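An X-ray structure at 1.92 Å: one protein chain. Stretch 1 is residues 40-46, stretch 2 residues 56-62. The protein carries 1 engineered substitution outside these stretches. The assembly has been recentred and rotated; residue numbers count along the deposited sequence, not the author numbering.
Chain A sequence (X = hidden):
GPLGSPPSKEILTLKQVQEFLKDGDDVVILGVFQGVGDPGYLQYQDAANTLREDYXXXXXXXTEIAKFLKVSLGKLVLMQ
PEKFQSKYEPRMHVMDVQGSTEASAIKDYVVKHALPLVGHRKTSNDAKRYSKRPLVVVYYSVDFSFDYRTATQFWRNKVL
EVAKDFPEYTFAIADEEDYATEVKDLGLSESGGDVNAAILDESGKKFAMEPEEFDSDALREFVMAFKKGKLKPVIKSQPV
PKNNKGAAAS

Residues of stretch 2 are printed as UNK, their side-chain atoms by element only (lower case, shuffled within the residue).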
# COMPACT_ATOMS: atom_id res chain seq x y z
N GLY A 40 2.34 -22.36 -14.91
CA GLY A 40 2.30 -20.98 -14.42
C GLY A 40 2.14 -20.96 -12.91
O GLY A 40 2.78 -20.17 -12.18
N TYR A 41 1.28 -21.83 -12.40
CA TYR A 41 1.13 -21.95 -10.95
C TYR A 41 2.46 -22.29 -10.27
O TYR A 41 2.77 -21.82 -9.18
CB TYR A 41 0.07 -23.01 -10.65
CG TYR A 41 -0.00 -23.41 -9.18
CD1 TYR A 41 0.31 -24.71 -8.78
CD2 TYR A 41 -0.40 -22.48 -8.19
CE1 TYR A 41 0.24 -25.10 -7.45
CE2 TYR A 41 -0.42 -22.85 -6.85
CZ TYR A 41 -0.16 -24.16 -6.50
OH TYR A 41 -0.20 -24.54 -5.17
N LEU A 42 3.26 -23.15 -10.91
CA LEU A 42 4.51 -23.59 -10.29
C LEU A 42 5.50 -22.44 -10.23
O LEU A 42 6.22 -22.28 -9.25
CB LEU A 42 5.10 -24.80 -11.06
CG LEU A 42 4.23 -26.07 -10.99
CD1 LEU A 42 4.95 -27.14 -11.74
CD2 LEU A 42 4.03 -26.57 -9.55
N GLN A 43 5.50 -21.61 -11.27
CA GLN A 43 6.32 -20.42 -11.31
C GLN A 43 5.88 -19.41 -10.21
O GLN A 43 6.70 -18.75 -9.53
CB GLN A 43 6.21 -19.76 -12.69
CG GLN A 43 7.00 -20.46 -13.79
CD GLN A 43 8.48 -20.65 -13.44
OE1 GLN A 43 8.89 -21.71 -12.97
NE2 GLN A 43 9.27 -19.63 -13.67
N TYR A 44 4.57 -19.30 -10.04
CA TYR A 44 4.00 -18.44 -8.97
C TYR A 44 4.44 -18.91 -7.58
O TYR A 44 4.90 -18.10 -6.77
CB TYR A 44 2.46 -18.46 -9.11
CG TYR A 44 1.74 -17.71 -7.98
CD1 TYR A 44 0.94 -18.39 -7.07
CD2 TYR A 44 1.84 -16.33 -7.87
CE1 TYR A 44 0.27 -17.70 -6.05
CE2 TYR A 44 1.20 -15.64 -6.86
CZ TYR A 44 0.42 -16.34 -5.94
OH TYR A 44 -0.26 -15.63 -4.95
N GLN A 45 4.37 -20.23 -7.32
CA GLN A 45 4.78 -20.78 -6.02
C GLN A 45 6.27 -20.54 -5.76
O GLN A 45 6.66 -20.35 -4.62
CB GLN A 45 4.42 -22.29 -5.85
CG GLN A 45 2.91 -22.64 -5.48
CD GLN A 45 2.50 -22.36 -3.98
OE1 GLN A 45 3.13 -21.54 -3.29
NE2 GLN A 45 1.42 -23.03 -3.50
N ASP A 46 7.09 -20.60 -6.81
CA ASP A 46 8.55 -20.29 -6.73
C ASP A 46 8.78 -18.83 -6.29
O ASP A 46 9.53 -18.57 -5.34
CB ASP A 46 9.18 -20.56 -8.09
CG ASP A 46 10.70 -20.56 -8.07
OD1 ASP A 46 11.33 -19.82 -7.28
OD2 ASP A 46 11.27 -21.30 -8.90
N UNK A 56 1.75 -12.23 2.12
CA UNK A 56 0.91 -13.44 2.14
C UNK A 56 0.46 -13.69 0.70
O UNK A 56 0.00 -12.74 0.02
c UNK A 56 -0.12 -14.23 5.24
c UNK A 56 -0.17 -12.94 4.49
c UNK A 56 -0.37 -13.21 2.97
c UNK A 56 1.30 -14.53 5.68
n UNK A 56 1.36 -15.70 6.62
N UNK A 57 0.51 -14.95 0.27
CA UNK A 57 0.11 -15.35 -1.09
C UNK A 57 -1.07 -16.33 -1.10
O UNK A 57 -1.13 -17.26 -0.24
c UNK A 57 2.45 -15.04 -2.02
c UNK A 57 1.33 -16.01 -1.75
c UNK A 57 4.55 -13.25 -2.54
c UNK A 57 3.39 -14.74 -1.04
c UNK A 57 4.43 -13.85 -1.30
c UNK A 57 2.57 -14.43 -3.28
c UNK A 57 3.62 -13.56 -3.55
N UNK A 58 -1.99 -16.16 -2.06
CA UNK A 58 -3.10 -17.08 -2.20
C UNK A 58 -3.15 -17.53 -3.65
O UNK A 58 -2.52 -16.88 -4.52
c UNK A 58 -4.65 -15.78 1.74
n UNK A 58 -4.10 -14.63 1.37
c UNK A 58 -4.41 -16.40 -1.84
c UNK A 58 -3.90 -14.64 0.01
c UNK A 58 -4.39 -15.82 -0.45
n UNK A 58 -4.82 -16.53 0.65
N UNK A 59 -3.90 -18.61 -3.89
CA UNK A 59 -4.12 -19.09 -5.27
C UNK A 59 -5.46 -19.69 -5.40
O UNK A 59 -6.08 -20.07 -4.42
c UNK A 59 -2.43 -22.72 -3.29
n UNK A 59 -3.24 -23.39 -4.10
c UNK A 59 -3.01 -21.35 -4.91
c UNK A 59 -3.03 -20.09 -5.71
c UNK A 59 -3.63 -22.54 -5.11
n UNK A 59 -2.28 -21.50 -3.76
N UNK A 60 -5.97 -19.75 -6.63
CA UNK A 60 -7.22 -20.43 -6.85
C UNK A 60 -7.21 -21.11 -8.21
O UNK A 60 -6.55 -20.62 -9.16
c UNK A 60 -8.42 -18.39 -7.83
o UNK A 60 -9.64 -20.18 -6.79
c UNK A 60 -8.43 -19.44 -6.71
N UNK A 61 -7.92 -22.21 -8.31
CA UNK A 61 -8.12 -22.85 -9.60
C UNK A 61 -9.59 -22.78 -10.02
O UNK A 61 -10.00 -23.46 -10.96
c UNK A 61 -5.04 -25.55 -7.10
c UNK A 61 -3.87 -24.92 -7.62
c UNK A 61 -7.68 -24.32 -9.53
c UNK A 61 -3.95 -24.11 -8.74
c UNK A 61 -6.27 -25.34 -7.73
c UNK A 61 -5.22 -23.91 -9.36
c UNK A 61 -6.37 -24.53 -8.87
N UNK A 62 -10.37 -21.95 -9.32
CA UNK A 62 -11.85 -21.87 -9.49
C UNK A 62 -12.24 -20.99 -10.67
O UNK A 62 -11.92 -19.81 -10.67
o UNK A 62 -13.85 -20.99 -8.37
c UNK A 62 -12.46 -21.25 -8.23

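Position 56 carries five side-chain atoms, four carbons in an unbranched row ending in a nitrogen, and it touches nothing on stretch 1. This is lysine, Lys56; its exposed place suits a chain whose charged end is best left in solvent.

Position 57 has seven side-chain carbons, one leading into a six-membered ring, with no heteroatom, and the edge of that ring meets Tyr44 OH. It is phenylalanine. Phe57 points its CA-to-CB bond toward the helix, with Phe57 CD2 3.5 Å from Tyr44 OH and 3.9 Å from Tyr44 CZ. The two rings lie oblique, centroids 6.0 Å apart. A wholly apolar ring fits this buried site, where it asks for no polar partner of its own.

At position 58 a carbon leads into a five-membered ring of three carbons and two nitrogens; the backbone O meets Tyr44 OH, while the side chain stays at least 5.2 Å from the helix. The ring is the signature of histidine. The CA-to-CB bond of His58 points away from the helix, so its closest contact comes from the backbone: Tyr44 OH donates a hydrogen bond to His58 O at 2.6 Å. Any residue could supply that carbonyl, while the partly exposed site accommodates a polar ring.

Position 59 shows the same six atoms, one carbon and a five-membered ring with two nitrogens, but here the CA-to-CB bond points toward the helix and the ring lies against Tyr41. It is again histidine. Tyr41 presents its edge to the face of His59, with centroids 4.8 Å apart and planes at 53°, and Tyr41 OH sits 3.4 Å from His59 NE2. The ring suits this buried place because it offers Tyr41 a flat face while its ND1 is hydrogen-bonded elsewhere in the structure.

Position 60 has a carbon bearing one oxygen and one carbon, and touches nothing on stretch 1: threonine. The CA-to-CB bond of Thr60 points away from the helix. A hydroxyl close to the backbone suits this buried site, since Thr60 OG1 accepts a hydrogen bond from the backbone N of position 62 at 3.2 Å.

Position 61 has seven side-chain carbons, one leading into a six-membered ring with no heteroatom, whose edge meets the face of Tyr41. It is phenylalanine. The CA-to-CB bond of Phe61 points sideways, yet Phe61 CE2 lies 3.9 Å from Tyr41 CD2. A flat apolar ring can set its edge on the Tyr41 face, centroids 5.2 Å apart and planes at 83°.

Position 62, one carbon and one oxygen, touches nothing on stretch 1 and is serine. Ser62 uses its short hydroxyl side chain to cap a following helix.

The helix and strand run nearly antiparallel, and aromatic side chains bridge the 10.3 Å between their axes at closest approach. Gln45 NE2 steadies Tyr41 OH with a 2.8 Å hydrogen bond, while Tyr44 ties the helix to the strand backbone.

Stretch 2 (56-62) KFHHTFS
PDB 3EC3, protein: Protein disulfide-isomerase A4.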